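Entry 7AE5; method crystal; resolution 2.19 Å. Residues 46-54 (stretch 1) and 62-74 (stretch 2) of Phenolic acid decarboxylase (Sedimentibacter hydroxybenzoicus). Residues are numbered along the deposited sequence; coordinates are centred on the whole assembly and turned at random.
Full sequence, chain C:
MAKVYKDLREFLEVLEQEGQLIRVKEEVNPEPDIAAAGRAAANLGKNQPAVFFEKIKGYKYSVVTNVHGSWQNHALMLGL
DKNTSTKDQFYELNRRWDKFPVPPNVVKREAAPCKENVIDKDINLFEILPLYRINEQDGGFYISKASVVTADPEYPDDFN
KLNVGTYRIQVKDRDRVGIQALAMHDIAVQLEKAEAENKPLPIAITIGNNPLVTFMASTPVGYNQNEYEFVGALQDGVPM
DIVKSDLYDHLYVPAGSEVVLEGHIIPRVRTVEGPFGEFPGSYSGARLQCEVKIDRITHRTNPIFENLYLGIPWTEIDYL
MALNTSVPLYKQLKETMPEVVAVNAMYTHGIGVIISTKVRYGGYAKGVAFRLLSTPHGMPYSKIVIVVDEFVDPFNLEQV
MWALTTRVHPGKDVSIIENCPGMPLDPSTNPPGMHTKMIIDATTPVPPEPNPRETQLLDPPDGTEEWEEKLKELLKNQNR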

# COMPACT_ATOMS: atom_id res chain seq x y z
N LYS C 46 -2.50 -13.89 -37.80
CA LYS C 46 -1.49 -14.92 -37.96
C LYS C 46 -1.27 -15.18 -39.44
O LYS C 46 -2.14 -14.92 -40.27
CB LYS C 46 -1.88 -16.21 -37.24
CG LYS C 46 -2.15 -16.03 -35.75
CD LYS C 46 -3.62 -16.22 -35.43
CE LYS C 46 -4.04 -15.37 -34.24
NZ LYS C 46 -5.41 -14.80 -34.39
N ASN C 47 -0.08 -15.70 -39.76
CA ASN C 47 0.32 -16.01 -41.13
C ASN C 47 0.22 -14.79 -42.04
O ASN C 47 0.01 -14.93 -43.25
CB ASN C 47 -0.52 -17.16 -41.71
CG ASN C 47 -0.42 -18.42 -40.88
OD1 ASN C 47 0.46 -19.25 -41.09
ND2 ASN C 47 -1.33 -18.56 -39.92
N GLN C 48 0.37 -13.60 -41.47
CA GLN C 48 0.18 -12.38 -42.24
C GLN C 48 1.19 -12.32 -43.38
O GLN C 48 2.40 -12.43 -43.15
CB GLN C 48 0.33 -11.15 -41.34
CG GLN C 48 -0.58 -11.16 -40.13
CD GLN C 48 0.17 -11.47 -38.85
OE1 GLN C 48 0.77 -12.53 -38.72
NE2 GLN C 48 0.14 -10.54 -37.90
N PRO C 49 0.74 -12.15 -44.62
CA PRO C 49 1.66 -12.12 -45.76
C PRO C 49 2.13 -10.71 -46.07
O PRO C 49 1.57 -9.71 -45.62
CB PRO C 49 0.79 -12.66 -46.90
CG PRO C 49 -0.57 -12.13 -46.57
CD PRO C 49 -0.67 -12.06 -45.06
N ALA C 50 3.20 -10.65 -46.86
CA ALA C 50 3.57 -9.41 -47.51
C ALA C 50 2.63 -9.16 -48.68
O ALA C 50 2.06 -10.09 -49.26
CB ALA C 50 5.02 -9.45 -47.98
N VAL C 51 2.45 -7.89 -49.03
CA VAL C 51 1.53 -7.49 -50.08
C VAL C 51 2.31 -6.75 -51.16
O VAL C 51 3.01 -5.78 -50.87
CB VAL C 51 0.38 -6.62 -49.53
CG1 VAL C 51 -0.54 -6.19 -50.66
CG2 VAL C 51 -0.40 -7.39 -48.48
N PHE C 52 2.20 -7.23 -52.40
CA PHE C 52 2.96 -6.71 -53.53
C PHE C 52 2.01 -6.04 -54.51
O PHE C 52 1.08 -6.67 -55.01
CB PHE C 52 3.73 -7.85 -54.21
CG PHE C 52 4.75 -7.38 -55.21
CD1 PHE C 52 4.39 -7.17 -56.54
CD2 PHE C 52 6.06 -7.17 -54.84
CE1 PHE C 52 5.33 -6.75 -57.46
CE2 PHE C 52 7.01 -6.76 -55.76
CZ PHE C 52 6.64 -6.55 -57.07
N PHE C 53 2.24 -4.75 -54.77
CA PHE C 53 1.43 -3.97 -55.70
C PHE C 53 2.19 -3.81 -57.01
O PHE C 53 3.24 -3.17 -57.04
CB PHE C 53 1.08 -2.60 -55.12
CG PHE C 53 0.34 -2.67 -53.81
CD1 PHE C 53 1.03 -2.76 -52.62
CD2 PHE C 53 -1.04 -2.63 -53.78
CE1 PHE C 53 0.36 -2.81 -51.42
CE2 PHE C 53 -1.72 -2.68 -52.58
CZ PHE C 53 -1.02 -2.77 -51.40
N GLU C 54 1.65 -4.38 -58.08
CA GLU C 54 2.31 -4.29 -59.37
C GLU C 54 2.03 -2.97 -60.08
O GLU C 54 2.87 -2.49 -60.84
CB GLU C 54 1.90 -5.46 -60.26
N SER C 62 7.02 -0.66 -58.64
CA SER C 62 6.26 -1.51 -57.73
C SER C 62 6.42 -1.08 -56.27
O SER C 62 7.34 -0.34 -55.91
CB SER C 62 6.68 -2.97 -57.87
OG SER C 62 7.03 -3.28 -59.21
N VAL C 63 5.51 -1.58 -55.44
CA VAL C 63 5.53 -1.39 -53.99
C VAL C 63 5.30 -2.74 -53.32
O VAL C 63 4.46 -3.52 -53.77
CB VAL C 63 4.47 -0.37 -53.53
CG1 VAL C 63 4.22 -0.47 -52.03
CG2 VAL C 63 4.89 1.04 -53.89
N VAL C 64 6.05 -3.01 -52.26
CA VAL C 64 5.84 -4.18 -51.43
C VAL C 64 5.84 -3.75 -49.96
O VAL C 64 6.65 -2.90 -49.56
CB VAL C 64 6.89 -5.29 -51.70
CG1 VAL C 64 8.26 -4.88 -51.19
CG2 VAL C 64 6.45 -6.61 -51.08
N THR C 65 4.92 -4.30 -49.18
CA THR C 65 4.76 -3.90 -47.79
C THR C 65 4.47 -5.13 -46.93
O THR C 65 4.12 -6.20 -47.45
CB THR C 65 3.64 -2.86 -47.63
OG1 THR C 65 3.72 -2.26 -46.33
CG2 THR C 65 2.28 -3.50 -47.80
N ASN C 66 4.62 -4.96 -45.62
CA ASN C 66 4.43 -6.03 -44.64
C ASN C 66 5.38 -7.20 -44.92
O ASN C 66 5.02 -8.37 -44.75
CB ASN C 66 2.98 -6.51 -44.59
CG ASN C 66 2.59 -7.07 -43.24
OD1 ASN C 66 2.90 -6.49 -42.20
ND2 ASN C 66 1.92 -8.22 -43.24
N VAL C 67 6.60 -6.88 -45.35
CA VAL C 67 7.57 -7.92 -45.68
C VAL C 67 7.98 -8.69 -44.43
O VAL C 67 8.07 -9.92 -44.45
CB VAL C 67 8.78 -7.29 -46.39
CG1 VAL C 67 9.90 -8.32 -46.56
CG2 VAL C 67 8.38 -6.72 -47.74
N HIS C 68 8.22 -7.99 -43.33
CA HIS C 68 8.60 -8.60 -42.06
C HIS C 68 7.40 -8.88 -41.16
O HIS C 68 7.59 -9.30 -40.01
CB HIS C 68 9.58 -7.70 -41.31
CG HIS C 68 10.97 -7.71 -41.87
ND1 HIS C 68 11.33 -6.99 -42.99
CD2 HIS C 68 12.10 -8.33 -41.45
CE1 HIS C 68 12.61 -7.17 -43.24
NE2 HIS C 68 13.10 -7.98 -42.32
N GLY C 69 6.18 -8.66 -41.64
CA GLY C 69 5.04 -8.55 -40.74
C GLY C 69 4.34 -9.82 -40.29
O GLY C 69 3.10 -9.86 -40.27
N SER C 70 5.09 -10.84 -39.91
CA SER C 70 4.53 -12.07 -39.35
C SER C 70 5.67 -12.96 -38.91
O SER C 70 6.79 -12.86 -39.42
CB SER C 70 3.63 -12.80 -40.34
OG SER C 70 4.38 -13.39 -41.39
N TRP C 71 5.37 -13.86 -37.96
CA TRP C 71 6.38 -14.81 -37.52
C TRP C 71 6.70 -15.84 -38.59
O TRP C 71 7.77 -16.46 -38.54
CB TRP C 71 5.91 -15.50 -36.24
CG TRP C 71 5.94 -14.57 -35.07
CD1 TRP C 71 4.88 -14.17 -34.31
CD2 TRP C 71 7.09 -13.89 -34.55
NE1 TRP C 71 5.30 -13.30 -33.33
CE2 TRP C 71 6.65 -13.11 -33.47
CE3 TRP C 71 8.44 -13.87 -34.90
CZ2 TRP C 71 7.52 -12.31 -32.72
CZ3 TRP C 71 9.31 -13.08 -34.16
CH2 TRP C 71 8.84 -12.31 -33.08
N GLN C 72 5.81 -16.04 -39.56
CA GLN C 72 6.15 -16.87 -40.71
C GLN C 72 7.21 -16.19 -41.57
O GLN C 72 8.22 -16.80 -41.93
CB GLN C 72 4.89 -17.18 -41.54
CG GLN C 72 4.00 -18.26 -40.95
CD GLN C 72 3.32 -17.83 -39.66
OE1 GLN C 72 3.08 -16.64 -39.44
NE2 GLN C 72 3.00 -18.79 -38.81
N ASN C 73 6.99 -14.91 -41.91
CA ASN C 73 7.98 -14.16 -42.67
C ASN C 73 9.28 -14.02 -41.89
O ASN C 73 10.37 -14.08 -42.47
CB ASN C 73 7.43 -12.79 -43.03
CG ASN C 73 6.16 -12.86 -43.86
OD1 ASN C 73 5.54 -13.92 -43.97
ND2 ASN C 73 5.75 -11.73 -44.42
N HIS C 74 9.18 -13.82 -40.58
CA HIS C 74 10.37 -13.72 -39.74
C HIS C 74 11.14 -15.03 -39.74
O HIS C 74 12.38 -15.03 -39.81
CB HIS C 74 9.96 -13.34 -38.31
CG HIS C 74 11.09 -12.85 -37.46
ND1 HIS C 74 12.01 -13.70 -36.88
CD2 HIS C 74 11.44 -11.60 -37.08
CE1 HIS C 74 12.88 -12.99 -36.18
NE2 HIS C 74 12.56 -11.71 -36.29
O HOH W 1 2.54 -13.43 -37.05

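The two stretches meet as neighbouring antiparallel strands, and the pairing is extended beyond the strands by side chains of the second stretch that bind backbone carbonyls of the first; together the contact buries 722 Å² of surface, both sides summed.

The strands run at 170° to each other, with axes as close as 4.7 Å. Val 51 and Thr 65 form a hydrogen-bonded pair: Val 51 N donates to Thr 65 O at 2.9 Å, and Thr 65 N returns a bond of 2.9 Å to Val 51 O. Two residues along, Phe 53 N reaches Val 63 O at 2.7 Å, while Val 63 N to Phe 53 O is longer, 3.2 Å, though still nearly straight. Between these pairs lies the non-hydrogen-bonded pair Phe 52 and Val 64, whose CA atoms are 4.4 Å apart. Here CA-H groups point inward, and Val 64 CA lies 3.3 Å from Val 51 O.

Beta-branched and aromatic residues suit such extended backbones, and alternation sorts them onto two faces. Val 51, Phe 53, Val 63 and Thr 65 share one, all buried: Phe 53 CD1 packs 4.0 Å from Val 63 CG1, and the methyl of Thr 65 lies at the edge of the Phe 53 ring. Thr 65 can therefore offer its methyl to this apolar surface while its hydroxyl bonds elsewhere in the structure. Phe 52, partly exposed, and buried Val 64 occupy the other face, with Phe 52 CD2 3.8 Å from Val 64 CB; the Phe 52 ring also reaches Ser 62, its CZ 3.7 Å from Ser 62 CB.

Past the strand pairing, Asn 66 adopts a left-handed backbone conformation, which asparagine tolerates well, and its side-chain amide supplies a donor: Asn 66 ND2 bonds Pro 49 O at 2.8 Å, for proline, lacking an amide hydrogen, can still accept. The small, buried Ala 50 fits close to the turn, Ala 50 CB lying 3.8 Å from Val 67 CA.

Ser 70 is the N-cap of the following helix. Ser 70 OG accepts from Asn 73 N at 3.1 Å and lies 2.8 Å from Gln 48 O, so a short hydroxyl serves both the helix end and the neighbouring stretch. Glycine suits position 69 because a CB there would clash with Asn 66 OD1. A water bridges Gln 48 OE1, to which it donates, and Trp 71 N, from which it accepts. At the margin, Asn 47 N makes only a weak bond to Gln 72 OE1, at 3.3 Å.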